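PDB 3HTN: putative DNA binding protein from Bacteroides thetaiotaomicron VPI-5482, which is of unknown function but carries a PCC (DUF296) domain, binds metal ions and may also bind DNA. Local coordinates for residues V29-L42 with I85-H97. Numbering follows the deposited sequence.
With SO4 (sulfate ion), chain G.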
ATOM      1  N   VAL A  29       3.369 -14.979   7.758  1.00 15.54           N
ATOM      2  CA  VAL A  29       3.192 -14.252   9.009  1.00 15.42           C
ATOM      3  C   VAL A  29       4.168 -14.772  10.062  1.00 15.67           C
ATOM      4  O   VAL A  29       4.861 -13.985  10.704  1.00 17.64           O
ATOM      5  CB  VAL A  29       1.722 -14.282   9.484  1.00 16.32           C
ATOM      6  CG1 VAL A  29       1.604 -13.596  10.843  1.00 16.47           C
ATOM      7  CG2 VAL A  29       0.807 -13.645   8.445  1.00 17.03           C
ATOM      8  N   LYS A  30       4.281 -16.097  10.168  1.00 15.10           N
ATOM      9  CA  LYS A  30       5.256 -16.742  11.033  1.00 17.66           C
ATOM     10  C   LYS A  30       6.674 -16.271  10.679  1.00 15.01           C
ATOM     11  O   LYS A  30       7.469 -15.952  11.556  1.00 17.56           O
ATOM     12  CB  LYS A  30       5.166 -18.260  10.870  1.00 18.42           C
ATOM     13  CG  LYS A  30       6.066 -19.103  11.800  1.00 22.46           C
ATOM     14  CD  LYS A  30       5.994 -20.575  11.439  1.00 25.47           C
ATOM     15  CE  LYS A  30       7.056 -21.389  12.189  1.00 30.53           C
ATOM     16  NZ  LYS A  30       7.053 -22.838  11.779  1.00 35.55           N
ATOM     17  N   ALA A  31       6.984 -16.249   9.389  1.00 15.34           N
ATOM     18  CA  ALA A  31       8.302 -15.837   8.937  1.00 14.05           C
ATOM     19  C   ALA A  31       8.593 -14.383   9.277  1.00 16.55           C
ATOM     20  O   ALA A  31       9.678 -14.046   9.752  1.00 15.77           O
ATOM     21  CB  ALA A  31       8.475 -16.089   7.436  1.00 16.88           C
ATOM     22  N   LEU A  32       7.637 -13.508   9.024  1.00 15.88           N
ATOM     23  CA  LEU A  32       7.845 -12.087   9.350  1.00 15.76           C
ATOM     24  C   LEU A  32       8.010 -11.872  10.835  1.00 16.09           C
ATOM     25  O   LEU A  32       8.841 -11.049  11.255  1.00 16.92           O
ATOM     26  CB  LEU A  32       6.728 -11.217   8.786  1.00 15.37           C
ATOM     27  CG  LEU A  32       6.698 -11.101   7.265  1.00 17.05           C
ATOM     28  CD1 LEU A  32       5.361 -10.546   6.781  1.00 18.57           C
ATOM     29  CD2 LEU A  32       7.843 -10.231   6.696  1.00 17.65           C
ATOM     30  N   ASN A  33       7.227 -12.582  11.644  0.50 16.84           N
ATOM     31  CA  ASN A  33       7.380 -12.510  13.099  0.50 16.88           C
ATOM     32  C   ASN A  33       8.793 -12.899  13.488  0.50 15.54           C
ATOM     33  O   ASN A  33       9.481 -12.160  14.197  0.50 13.86           O
ATOM     34  CB  ASN A  33       6.370 -13.418  13.826  0.50 18.02           C
ATOM     35  CG  ASN A  33       5.020 -12.759  14.023  0.50 18.57           C
ATOM     36  OD1 ASN A  33       4.860 -11.894  14.881  0.50 22.97           O
ATOM     37  ND2 ASN A  33       4.039 -13.183  13.250  0.50 21.60           N
ATOM     38  N   ALA A  34       9.239 -14.034  12.957  1.00 15.36           N
ATOM     39  CA  ALA A  34      10.568 -14.572  13.257  1.00 15.35           C
ATOM     40  C   ALA A  34      11.683 -13.601  12.841  1.00 17.53           C
ATOM     41  O   ALA A  34      12.674 -13.430  13.573  1.00 17.04           O
ATOM     42  CB  ALA A  34      10.746 -15.913  12.565  1.00 17.41           C
ATOM     43  N   PHE A  35      11.506 -12.954  11.689  1.00 15.37           N
ATOM     44  CA  PHE A  35      12.452 -11.965  11.232  1.00 14.74           C
ATOM     45  C   PHE A  35      12.584 -10.794  12.200  1.00 14.01           C
ATOM     46  O   PHE A  35      13.672 -10.407  12.568  1.00 16.39           O
ATOM     47  CB  PHE A  35      12.041 -11.427   9.865  1.00 16.84           C
ATOM     48  CG  PHE A  35      12.993 -10.424   9.364  1.00 16.97           C
ATOM     49  CD1 PHE A  35      14.184 -10.836   8.844  1.00 18.35           C
ATOM     50  CD2 PHE A  35      12.745  -9.064   9.497  1.00 15.92           C
ATOM     51  CE1 PHE A  35      15.123  -9.923   8.433  1.00 19.39           C
ATOM     52  CE2 PHE A  35      13.680  -8.158   9.114  1.00 17.40           C
ATOM     53  CZ  PHE A  35      14.861  -8.585   8.560  1.00 16.50           C
ATOM     54  N   CYS A  36      11.451 -10.222  12.578  1.00 15.03           N
ATOM     55  CA  CYS A  36      11.432  -9.093  13.488  1.00 16.30           C
ATOM     56  C   CYS A  36      12.023  -9.471  14.836  1.00 16.11           C
ATOM     57  O   CYS A  36      12.732  -8.676  15.455  1.00 16.78           O
ATOM     58  CB  CYS A  36      10.012  -8.561  13.675  1.00 17.27           C
ATOM     59  SG  CYS A  36       9.306  -7.830  12.194  1.00 19.27           S
ATOM     60  N   LYS A  37      11.711 -10.677  15.293  1.00 18.26           N
ATOM     61  CA  LYS A  37      12.273 -11.165  16.543  1.00 19.53           C
ATOM     62  C   LYS A  37      13.795 -11.283  16.418  1.00 20.80           C
ATOM     63  O   LYS A  37      14.537 -10.799  17.281  1.00 21.26           O
ATOM     64  CB  LYS A  37      11.652 -12.508  16.919  1.00 19.96           C
ATOM     65  CG  LYS A  37      12.193 -13.077  18.229  1.00 23.25           C
ATOM     66  CD  LYS A  37      11.440 -14.310  18.692  1.00 24.35           C
ATOM     67  CE  LYS A  37      12.147 -14.940  19.901  1.00 31.78           C
ATOM     68  NZ  LYS A  37      11.388 -16.108  20.429  1.00 38.09           N
ATOM     69  N   GLU A  38      14.266 -11.917  15.344  1.00 19.88           N
ATOM     70  CA  GLU A  38      15.706 -12.084  15.118  1.00 18.54           C
ATOM     71  C   GLU A  38      16.441 -10.742  15.124  1.00 19.43           C
ATOM     72  O   GLU A  38      17.541 -10.630  15.689  1.00 20.52           O
ATOM     73  CB  GLU A  38      15.982 -12.784  13.776  1.00 19.33           C
ATOM     74  CG  GLU A  38      17.483 -12.945  13.487  1.00 20.25           C
ATOM     75  CD  GLU A  38      17.853 -13.483  12.089  1.00 25.87           C
ATOM     76  OE1 GLU A  38      16.967 -13.830  11.279  1.00 34.74           O
ATOM     77  OE2 GLU A  38      19.083 -13.569  11.822  1.00 35.66           O
ATOM     78  N   LYS A  39      15.847  -9.739  14.490  1.00 18.33           N
ATOM     79  CA  LYS A  39      16.472  -8.427  14.352  1.00 16.82           C
ATOM     80  C   LYS A  39      16.134  -7.466  15.484  1.00 18.43           C
ATOM     81  O   LYS A  39      16.634  -6.343  15.494  1.00 20.90           O
ATOM     82  CB  LYS A  39      16.144  -7.814  12.987  1.00 16.73           C
ATOM     83  CG  LYS A  39      16.660  -8.635  11.804  1.00 19.09           C
ATOM     84  CD  LYS A  39      18.187  -8.745  11.845  1.00 23.55           C
ATOM     85  CE  LYS A  39      18.775  -9.458  10.685  1.00 24.41           C
ATOM     86  NZ  LYS A  39      20.270  -9.529  10.841  1.00 25.17           N
ATOM     87  N   GLY A  40      15.370  -7.923  16.470  1.00 17.44           N
ATOM     88  CA  GLY A  40      15.030  -7.105  17.630  1.00 18.94           C
ATOM     89  C   GLY A  40      14.255  -5.854  17.275  1.00 20.05           C
ATOM     90  O   GLY A  40      14.441  -4.817  17.905  1.00 20.22           O
ATOM     91  N   ILE A  41      13.371  -5.950  16.278  1.00 17.31           N
ATOM     92  CA  ILE A  41      12.653  -4.774  15.802  1.00 17.56           C
ATOM     93  C   ILE A  41      11.510  -4.493  16.771  1.00 18.93           C
ATOM     94  O   ILE A  41      10.649  -5.331  16.988  1.00 19.72           O
ATOM     95  CB  ILE A  41      12.126  -4.956  14.394  1.00 16.60           C
ATOM     96  CG1 ILE A  41      13.296  -5.165  13.434  1.00 17.95           C
ATOM     97  CG2 ILE A  41      11.345  -3.733  13.996  1.00 18.12           C
ATOM     98  CD1 ILE A  41      12.904  -5.441  12.002  1.00 18.96           C
ATOM     99  N   LEU A  42      11.541  -3.310  17.362  1.00 19.66           N
ATOM    100  CA  LEU A  42      10.566  -2.926  18.379  1.00 18.22           C
ATOM    101  C   LEU A  42       9.298  -2.343  17.777  1.00 16.61           C
ATOM    102  O   LEU A  42       8.209  -2.520  18.324  1.00 16.88           O
ATOM    103  CB  LEU A  42      11.215  -1.905  19.319  1.00 18.76           C
ATOM    104  CG  LEU A  42      12.510  -2.334  20.012  1.00 18.90           C
ATOM    105  CD1 LEU A  42      13.060  -1.180  20.813  1.00 19.50           C
ATOM    106  CD2 LEU A  42      12.221  -3.544  20.883  1.00 20.90           C
ATOM    107  N   ILE A  85       4.517  -2.957  12.995  1.00 15.59           N
ATOM    108  CA  ILE A  85       5.211  -3.731  13.981  1.00 15.62           C
ATOM    109  C   ILE A  85       5.171  -2.914  15.244  1.00 15.57           C
ATOM    110  O   ILE A  85       5.341  -1.683  15.222  1.00 16.86           O
ATOM    111  CB  ILE A  85       6.715  -3.925  13.615  1.00 14.66           C
ATOM    112  CG1 ILE A  85       6.870  -4.559  12.219  1.00 17.82           C
ATOM    113  CG2 ILE A  85       7.440  -4.735  14.687  1.00 16.78           C
ATOM    114  CD1 ILE A  85       8.237  -4.326  11.587  1.00 15.89           C
ATOM    115  N   SER A  86       4.956  -3.611  16.355  1.00 14.18           N
ATOM    116  CA  SER A  86       4.958  -3.010  17.680  1.00 17.01           C
ATOM    117  C   SER A  86       5.321  -4.134  18.639  1.00 16.54           C
ATOM    118  O   SER A  86       5.751  -5.204  18.192  1.00 17.39           O
ATOM    119  CB  SER A  86       3.583  -2.364  17.967  1.00 18.09           C
ATOM    120  OG  SER A  86       2.509  -3.267  17.786  1.00 16.53           O
ATOM    121  N   SER A  87       5.169  -3.917  19.945  1.00 19.57           N
ATOM    122  CA  SER A  87       5.359  -4.999  20.906  1.00 18.45           C
ATOM    123  C   SER A  87       4.135  -5.142  21.800  1.00 20.49           C
ATOM    124  O   SER A  87       3.391  -4.184  22.030  1.00 19.51           O
ATOM    125  CB  SER A  87       6.599  -4.786  21.786  1.00 19.35           C
ATOM    126  OG  SER A  87       6.495  -3.566  22.490  1.00 18.32           O
HETATM  127  N   MSE A  88       3.923  -6.371  22.256  1.00 18.65           N
HETATM  128  CA  MSE A  88       2.892  -6.674  23.230  1.00 22.95           C
HETATM  129  C   MSE A  88       3.309  -7.898  24.040  1.00 26.21           C
HETATM  130  O   MSE A  88       3.808  -8.872  23.478  1.00 26.29           O
HETATM  131  CB  MSE A  88       1.579  -6.917  22.499  1.00 25.54           C
HETATM  132  CG  MSE A  88       0.394  -7.064  23.367  1.00 27.19           C
HETATM  133 SE   MSE A  88      -1.256  -6.811  22.362  0.75 22.09          SE
HETATM  134  CE  MSE A  88      -2.085  -6.157  23.907  1.00 23.42           C
ATOM    135  N   ASN A  89       3.098  -7.841  25.356  1.00 30.91           N
ATOM    136  CA  ASN A  89       3.379  -8.977  26.257  1.00 33.86           C
ATOM    137  C   ASN A  89       4.738  -9.627  25.995  1.00 34.60           C
ATOM    138  O   ASN A  89       4.822 -10.846  25.778  1.00 36.48           O
ATOM    139  CB  ASN A  89       2.261 -10.023  26.134  1.00 35.64           C
ATOM    140  N   GLU A  90       5.776  -8.786  25.957  1.00 31.58           N
ATOM    141  CA  GLU A  90       7.154  -9.197  25.730  1.00 31.40           C
ATOM    142  C   GLU A  90       7.432  -9.891  24.368  1.00 30.20           C
ATOM    143  O   GLU A  90       8.419 -10.623  24.236  1.00 31.08           O
ATOM    144  CB  GLU A  90       7.614 -10.101  26.890  1.00 32.51           C
ATOM    145  N   GLN A  91       6.594  -9.660  23.357  1.00 26.08           N
ATOM    146  CA  GLN A  91       6.767 -10.336  22.092  1.00 22.64           C
ATOM    147  C   GLN A  91       6.524  -9.340  20.970  1.00 22.37           C
ATOM    148  O   GLN A  91       5.902  -8.290  21.188  1.00 19.49           O
ATOM    149  CB  GLN A  91       5.793 -11.512  21.979  1.00 26.26           C
ATOM    150  CG  GLN A  91       5.949 -12.578  23.097  1.00 28.22           C
ATOM    151  N   VAL A  92       7.059  -9.662  19.799  1.00 20.73           N
ATOM    152  CA  VAL A  92       6.751  -8.905  18.594  1.00 19.33           C
ATOM    153  C   VAL A  92       5.240  -8.984  18.380  1.00 20.72           C
ATOM    154  O   VAL A  92       4.639 -10.048  18.547  1.00 21.00           O
ATOM    155  CB  VAL A  92       7.506  -9.474  17.351  1.00 19.16           C
ATOM    156  CG1 VAL A  92       6.942  -8.900  16.037  1.00 21.82           C
ATOM    157  CG2 VAL A  92       9.002  -9.211  17.462  1.00 19.39           C
ATOM    158  N   TYR A  93       4.626  -7.864  17.977  1.00 18.44           N
ATOM    159  CA  TYR A  93       3.215  -7.826  17.625  1.00 17.66           C
ATOM    160  C   TYR A  93       3.117  -7.278  16.209  1.00 16.73           C
ATOM    161  O   TYR A  93       3.545  -6.160  15.952  1.00 16.21           O
ATOM    162  CB  TYR A  93       2.435  -6.938  18.583  1.00 16.87           C
ATOM    163  CG  TYR A  93       0.953  -7.061  18.357  1.00 17.90           C
ATOM    164  CD1 TYR A  93       0.280  -6.227  17.484  1.00 19.56           C
ATOM    165  CD2 TYR A  93       0.219  -8.020  19.017  1.00 19.94           C
ATOM    166  CE1 TYR A  93      -1.076  -6.329  17.284  1.00 18.19           C
ATOM    167  CE2 TYR A  93      -1.163  -8.141  18.815  1.00 22.17           C
ATOM    168  CZ  TYR A  93      -1.801  -7.290  17.945  1.00 18.63           C
ATOM    169  OH  TYR A  93      -3.158  -7.400  17.730  1.00 21.52           O
ATOM    170  N   LEU A  94       2.615  -8.099  15.291  1.00 17.87           N
ATOM    171  CA  LEU A  94       2.396  -7.684  13.924  1.00 17.79           C
ATOM    172  C   LEU A  94       0.913  -7.459  13.687  1.00 16.25           C
ATOM    173  O   LEU A  94       0.098  -8.250  14.111  1.00 17.92           O
ATOM    174  CB  LEU A  94       2.869  -8.750  12.949  1.00 19.95           C
ATOM    175  CG  LEU A  94       4.339  -9.090  12.997  1.00 20.21           C
ATOM    176  CD1 LEU A  94       4.676 -10.046  11.846  1.00 23.04           C
ATOM    177  CD2 LEU A  94       5.152  -7.836  12.926  1.00 18.55           C
ATOM    178  N   HIS A  95       0.565  -6.361  13.015  1.00 17.16           N
ATOM    179  CA  HIS A  95      -0.783  -6.090  12.573  1.00 16.67           C
ATOM    180  C   HIS A  95      -0.696  -5.892  11.070  1.00 15.63           C
ATOM    181  O   HIS A  95      -0.166  -4.895  10.624  1.00 16.66           O
ATOM    182  CB  HIS A  95      -1.342  -4.865  13.289  1.00 15.70           C
ATOM    183  CG  HIS A  95      -2.782  -4.603  13.014  1.00 16.03           C
ATOM    184  ND1 HIS A  95      -3.354  -3.371  13.219  1.00 17.10           N
ATOM    185  CD2 HIS A  95      -3.753  -5.392  12.481  1.00 17.16           C
ATOM    186  CE1 HIS A  95      -4.631  -3.423  12.862  1.00 20.50           C
ATOM    187  NE2 HIS A  95      -4.903  -4.646  12.432  1.00 17.92           N
ATOM    188  N   LEU A  96      -1.183  -6.884  10.333  1.00 14.80           N
ATOM    189  CA  LEU A  96      -1.020  -6.958   8.896  1.00 16.46           C
ATOM    190  C   LEU A  96      -2.360  -7.119   8.234  1.00 15.42           C
ATOM    191  O   LEU A  96      -3.160  -7.952   8.640  1.00 14.37           O
ATOM    192  CB  LEU A  96      -0.147  -8.177   8.533  1.00 15.93           C
ATOM    193  CG  LEU A  96       1.213  -8.301   9.226  1.00 17.90           C
ATOM    194  CD1 LEU A  96       1.931  -9.580   8.780  1.00 18.45           C
ATOM    195  CD2 LEU A  96       2.058  -7.043   8.975  1.00 21.68           C
ATOM    196  N   HIS A  97      -2.614  -6.301   7.223  1.00 15.55           N
ATOM    197  CA  HIS A  97      -3.739  -6.466   6.346  1.00 14.96           C
ATOM    198  C   HIS A  97      -3.237  -6.791   4.940  1.00 15.19           C
ATOM    199  O   HIS A  97      -2.051  -6.638   4.631  1.00 14.96           O
ATOM    200  CB  HIS A  97      -4.601  -5.202   6.336  1.00 15.65           C
ATOM    201  CG  HIS A  97      -5.400  -4.984   7.582  1.00 15.17           C
ATOM    202  ND1 HIS A  97      -6.471  -4.121   7.625  1.00 16.35           N
ATOM    203  CD2 HIS A  97      -5.320  -5.546   8.812  1.00 14.94           C
ATOM    204  CE1 HIS A  97      -6.992  -4.145   8.845  1.00 15.72           C
ATOM    205  NE2 HIS A  97      -6.352  -5.050   9.562  1.00 15.06           N
TER
HETATM  206  S   SO4 G 204       5.352  -5.009  25.813  1.00 36.57           S
HETATM  207  O1  SO4 G 204       4.083  -5.304  26.535  1.00 36.68           O
HETATM  208  O2  SO4 G 204       5.862  -6.269  25.213  1.00 40.25           O
HETATM  209  O3  SO4 G 204       6.361  -4.508  26.745  1.00 38.96           O
HETATM  210  O4  SO4 G 204       5.170  -3.899  24.876  1.00 32.33           O
HETATM  211  O   HOH W   1       2.613 -10.825  16.096  1.00 37.17           O
HETATM  212  O   HOH W   2       8.518  -5.861  18.631  1.00 24.79           O
HETATM  213  O   HOH W   3       8.024  -1.860  20.986  1.00 26.39           O
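In Asn33 and Leu94 CG lies beside the backbone N, anti to the carbonyl carbon (chi1 -84° and -62°), and the two side chains run alongside each other, pointing opposite ways. Leu94 CG sits 3.4 Å from Asn33 OD1, and Leu94 CD1 packs 3.5 Å from Asn33 ND2. In one of two modelled conformers, the amide is held at both ends. Asn33 ND2 donates to Val29 O, one turn back, at 2.8 Å, from above the carbonyl plane. OD1 accepts from a water that also takes the N-H of Leu94 and donates to Val92 O, so one water joins the helix side chain to the strand backbone. Val92 wedges its two methyls against the helix, CG1 near Cys36 CB and CG2 near Lys37 N. Deeper in, Cys36 SG lies 3.7 Å from Ile85 CD1, which also meets Ile41 CG2 at 4.0 Å. Cutting Ile85 back to an alanine would probably open a gap beside Cys36 SG and Ile41 CG2. Past the Schellman turn at Gly40, a second water bridges Leu42 O and Ser87 OG. Ser87 OG also donates to a sulfate, probably from the crystallisation liquor, whose O2 accepts from Glu90 N at 2.6 Å. Helix 29-39 thus covers one face of the antiparallel sheet, crossing strand 91-97 at 136°. His95 and His97 on that strand bind nickel, while Leu32 also packs on strand 17-22 and Ile41 on strand 120-127.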